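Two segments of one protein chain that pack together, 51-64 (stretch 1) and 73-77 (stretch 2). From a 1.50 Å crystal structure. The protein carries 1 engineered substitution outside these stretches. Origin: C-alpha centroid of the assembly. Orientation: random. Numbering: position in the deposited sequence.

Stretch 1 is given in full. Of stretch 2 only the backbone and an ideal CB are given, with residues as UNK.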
# COMPACT_ATOMS: atom_id res chain seq x y z
N LYS A 51 -7.00 -6.86 -6.14
CA LYS A 51 -6.23 -8.11 -6.16
C LYS A 51 -5.38 -8.26 -4.90
O LYS A 51 -4.23 -8.72 -4.95
CB LYS A 51 -5.36 -8.19 -7.42
CG LYS A 51 -6.14 -8.07 -8.72
CD LYS A 51 -6.96 -9.32 -8.96
CE LYS A 51 -7.40 -9.42 -10.41
NZ LYS A 51 -7.84 -10.80 -10.74
N ASP A 52 -5.95 -7.87 -3.77
CA ASP A 52 -5.21 -7.83 -2.52
C ASP A 52 -4.79 -9.23 -2.07
O ASP A 52 -5.59 -10.17 -2.10
CB ASP A 52 -6.07 -7.18 -1.44
CG ASP A 52 -5.31 -6.97 -0.17
OD1 ASP A 52 -4.38 -6.12 -0.16
OD2 ASP A 52 -5.62 -7.66 0.82
N HIS A 53 -3.54 -9.37 -1.65
CA HIS A 53 -3.03 -10.67 -1.21
C HIS A 53 -1.78 -10.54 -0.35
O HIS A 53 -1.06 -9.54 -0.44
CB HIS A 53 -2.75 -11.57 -2.42
CG HIS A 53 -1.61 -11.12 -3.27
ND1 HIS A 53 -1.78 -10.28 -4.35
CD2 HIS A 53 -0.28 -11.39 -3.21
CE1 HIS A 53 -0.60 -10.07 -4.92
NE2 HIS A 53 0.32 -10.72 -4.24
N PRO A 54 -1.51 -11.55 0.49
CA PRO A 54 -0.30 -11.53 1.32
C PRO A 54 0.95 -11.79 0.49
O PRO A 54 0.89 -12.38 -0.60
CB PRO A 54 -0.53 -12.67 2.31
CG PRO A 54 -1.45 -13.61 1.60
CD PRO A 54 -2.37 -12.72 0.80
N LEU A 55 2.09 -11.32 1.00
CA LEU A 55 3.37 -11.50 0.34
C LEU A 55 4.27 -12.46 1.12
O LEU A 55 4.07 -12.69 2.32
CB LEU A 55 4.08 -10.15 0.21
CG LEU A 55 3.44 -9.14 -0.73
CD1 LEU A 55 4.10 -7.79 -0.59
CD2 LEU A 55 3.58 -9.63 -2.16
N GLN A 56 5.27 -12.99 0.43
CA GLN A 56 6.27 -13.88 1.04
C GLN A 56 7.68 -13.38 0.77
O GLN A 56 7.86 -12.26 0.30
CB GLN A 56 6.09 -15.31 0.52
CG GLN A 56 4.78 -15.96 0.94
CD GLN A 56 4.63 -16.11 2.45
OE1 GLN A 56 5.62 -16.12 3.19
NE2 GLN A 56 3.39 -16.23 2.91
N GLY A 57 8.67 -14.22 1.06
CA GLY A 57 10.06 -13.82 0.86
C GLY A 57 10.42 -12.63 1.73
O GLY A 57 10.02 -12.57 2.89
N SER A 58 11.16 -11.68 1.16
CA SER A 58 11.59 -10.50 1.90
C SER A 58 10.41 -9.67 2.40
O SER A 58 10.58 -8.86 3.32
CB SER A 58 12.50 -9.62 1.03
OG SER A 58 13.67 -10.31 0.62
N TRP A 59 9.24 -9.86 1.81
CA TRP A 59 8.05 -9.09 2.20
C TRP A 59 7.06 -9.89 3.04
O TRP A 59 5.90 -9.50 3.19
CB TRP A 59 7.36 -8.50 0.98
CG TRP A 59 8.10 -7.38 0.31
CD1 TRP A 59 8.60 -7.36 -0.96
CD2 TRP A 59 8.41 -6.11 0.88
NE1 TRP A 59 9.21 -6.15 -1.21
CE2 TRP A 59 9.10 -5.37 -0.09
CE3 TRP A 59 8.17 -5.52 2.13
CZ2 TRP A 59 9.56 -4.07 0.14
CZ3 TRP A 59 8.63 -4.24 2.36
CH2 TRP A 59 9.31 -3.52 1.37
N LYS A 60 7.52 -11.00 3.60
CA LYS A 60 6.69 -11.80 4.50
C LYS A 60 6.11 -10.93 5.62
O LYS A 60 6.82 -10.10 6.18
CB LYS A 60 7.52 -12.95 5.08
CG LYS A 60 6.74 -13.89 5.99
CD LYS A 60 7.65 -15.00 6.51
CE LYS A 60 7.07 -15.70 7.72
NZ LYS A 60 5.95 -16.62 7.38
N GLY A 61 4.82 -11.09 5.89
CA GLY A 61 4.15 -10.29 6.90
C GLY A 61 3.42 -9.09 6.34
O GLY A 61 2.59 -8.48 7.03
N TYR A 62 3.72 -8.74 5.09
CA TYR A 62 3.09 -7.61 4.40
C TYR A 62 2.07 -8.09 3.37
O TYR A 62 1.96 -9.30 3.10
CB TYR A 62 4.15 -6.75 3.71
CG TYR A 62 5.08 -6.00 4.66
CD1 TYR A 62 6.21 -6.61 5.17
CD2 TYR A 62 4.81 -4.69 5.02
CE1 TYR A 62 7.07 -5.92 6.02
CE2 TYR A 62 5.65 -4.00 5.87
CZ TYR A 62 6.78 -4.62 6.37
OH TYR A 62 7.62 -3.92 7.22
N ARG A 63 1.34 -7.14 2.79
CA ARG A 63 0.33 -7.41 1.76
C ARG A 63 0.57 -6.51 0.55
O ARG A 63 1.25 -5.49 0.66
CB ARG A 63 -1.08 -7.18 2.29
CG ARG A 63 -1.41 -7.97 3.54
CD ARG A 63 -2.88 -7.82 3.94
NE ARG A 63 -3.78 -8.45 2.97
CZ ARG A 63 -4.06 -9.75 2.94
NH1 ARG A 63 -3.50 -10.56 3.83
NH2 ARG A 63 -4.88 -10.24 2.02
N ASP A 64 -0.01 -6.91 -0.58
CA ASP A 64 0.19 -6.30 -1.89
C ASP A 64 -1.19 -5.99 -2.46
O ASP A 64 -1.99 -6.92 -2.68
CB ASP A 64 0.90 -7.34 -2.79
CG ASP A 64 1.17 -6.85 -4.21
OD1 ASP A 64 0.35 -6.14 -4.83
OD2 ASP A 64 2.22 -7.26 -4.75
N UNK A 73 0.77 -1.06 -3.94
CA UNK A 73 0.92 -0.61 -2.57
C UNK A 73 1.29 -1.81 -1.71
O UNK A 73 0.57 -2.81 -1.71
CB UNK A 73 -0.36 0.06 -2.06
N UNK A 74 2.41 -1.72 -1.00
CA UNK A 74 2.79 -2.72 -0.00
C UNK A 74 2.50 -2.12 1.38
O UNK A 74 2.94 -1.01 1.71
CB UNK A 74 4.26 -3.12 -0.14
N UNK A 75 1.73 -2.86 2.17
CA UNK A 75 1.33 -2.39 3.49
C UNK A 75 1.27 -3.57 4.47
O UNK A 75 1.24 -4.73 4.06
CB UNK A 75 -0.02 -1.68 3.42
N UNK A 76 1.27 -3.27 5.76
CA UNK A 76 1.09 -4.29 6.78
C UNK A 76 -0.18 -3.98 7.55
O UNK A 76 -0.45 -2.82 7.85
CB UNK A 76 2.30 -4.36 7.72
N UNK A 77 -0.97 -5.01 7.83
CA UNK A 77 -2.19 -4.83 8.61
C UNK A 77 -2.32 -5.92 9.67
O UNK A 77 -2.42 -7.11 9.36
CB UNK A 77 -3.42 -4.83 7.69

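Stretch 2 is a strand that runs antiparallel to the end of stretch 1. Its positions 75 and 74 pair with Arg-63 and Asp-64.

Position 73 has strand backbone angles, and its CA-to-CB bond points sideways. Nothing of stretch 1 lies within 5.5 Å of the ideal CB, so stretch 1 hardly restricts the choice. Many side chains would do, beta-branched or unbranched. The deposited residue is Leu-73. Its side chain makes no contact with stretch 1. The backbone does: Asp-64 CA lies 3.5 Å from Leu-73 O in a CA-H...O contact.

Position 74 forms a non-hydrogen-bonded pair with Asp-64, and both side chains leave on the same face of the sheet. The ideal CB is 4.7 Å from Leu-55 CD1 and 5.1 Å from Trp-59 CE3, with the Tyr-62 side chain also nearby. This is an apolar pocket with an aromatic face. Val, Ile, Leu or Met would suit it, and the extended backbone accepts beta-branching well. The residue is Ile-74, with chi1 m and chi2 t. Its CD1 lies over the face of the Trp-59 indole, 3.8 Å from the centroid of the five-membered ring. CG1 is 4.1 Å from Leu-55 CD1, and CG2 is 3.8 Å from Tyr-62 CB. Ile-74 CA also makes a 3.2 Å CA-H...O contact with Arg-63 O.

Position 75 pairs with Arg-63 through two backbone hydrogen bonds: Arg-63 N to the O of 75 at 2.7 Å, and the N of 75 to Arg-63 O at 3.1 Å. The side chain shares the face of Arg-63. Farther along that face lies the Asp-52 carboxylate, already salt-bridged by Arg-63 NE to Asp-52 OD2 at 2.9 Å. OD1 remains available to a donor from stretch 2. A long side chain ending in a donor would suit, such as Tyr, Lys or Arg; a flat ring could also lie along the Arg-63 side chain. The residue is Tyr-75. Its OH donates to Asp-52 OD1 at 2.6 Å. Arg-63 CB sits over the ring, 3.9 Å from its centroid. Arg-63 NE adds a weak hydrogen bond to Tyr-75 OH at 3.4 Å.

Position 76 points sideways. The ideal CB is 3.7 Å from Tyr-62 CD2 and 4.2 Å from Gly-61 O, beside a ring face and turn carbonyls. A long aliphatic chain fits, and a positive end would gain from the ring; Lys, Arg or Met are reasonable. The residue is Lys-76. Its CE lies over the Tyr-62 ring, 4.0 Å from the centroid, and NZ makes an off-centre cation-pi contact at 4.5 Å. NZ also donates to water 1 at 2.8 Å, which in turn donates to Lys-60 O at 2.9 Å.

Position 77 also points sideways, its ideal CB 4.8 Å from Arg-63 CD. The space is loose and many residues would do. It is Leu-77, whose N donates to water 2 at 2.9 Å; that water donates to Gly-61 O at 2.8 Å.

Stretch 2, residues 73-77: LIYKL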
# COMPACT_ATOMS: atom_id res chain seq x y z
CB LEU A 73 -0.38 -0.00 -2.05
CG LEU A 73 -0.39 0.26 -0.54
CD1 LEU A 73 0.57 1.38 -0.20
CD2 LEU A 73 -1.79 0.59 -0.01
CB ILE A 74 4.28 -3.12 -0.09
CG1 ILE A 74 4.57 -3.83 -1.40
CG2 ILE A 74 4.65 -4.01 1.09
CD1 ILE A 74 6.05 -4.14 -1.61
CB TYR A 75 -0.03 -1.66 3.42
CG TYR A 75 -1.17 -2.59 3.09
CD1 TYR A 75 -1.43 -2.97 1.79
CD2 TYR A 75 -1.97 -3.10 4.10
CE1 TYR A 75 -2.47 -3.84 1.49
CE2 TYR A 75 -3.00 -3.97 3.83
CZ TYR A 75 -3.24 -4.34 2.52
OH TYR A 75 -4.27 -5.21 2.26
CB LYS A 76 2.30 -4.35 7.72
CG LYS A 76 2.08 -5.28 8.92
CD LYS A 76 3.34 -5.42 9.76
CE LYS A 76 4.36 -6.32 9.09
NZ LYS A 76 5.61 -6.41 9.90
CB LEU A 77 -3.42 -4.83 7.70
CG LEU A 77 -4.75 -4.59 8.42
CD1 LEU A 77 -4.81 -3.18 8.96
CD2 LEU A 77 -5.90 -4.83 7.45
O HOH W 1 6.92 -8.57 8.61
O HOH W 2 -0.08 -7.59 6.80
O HOH W 3 6.35 -3.18 9.74
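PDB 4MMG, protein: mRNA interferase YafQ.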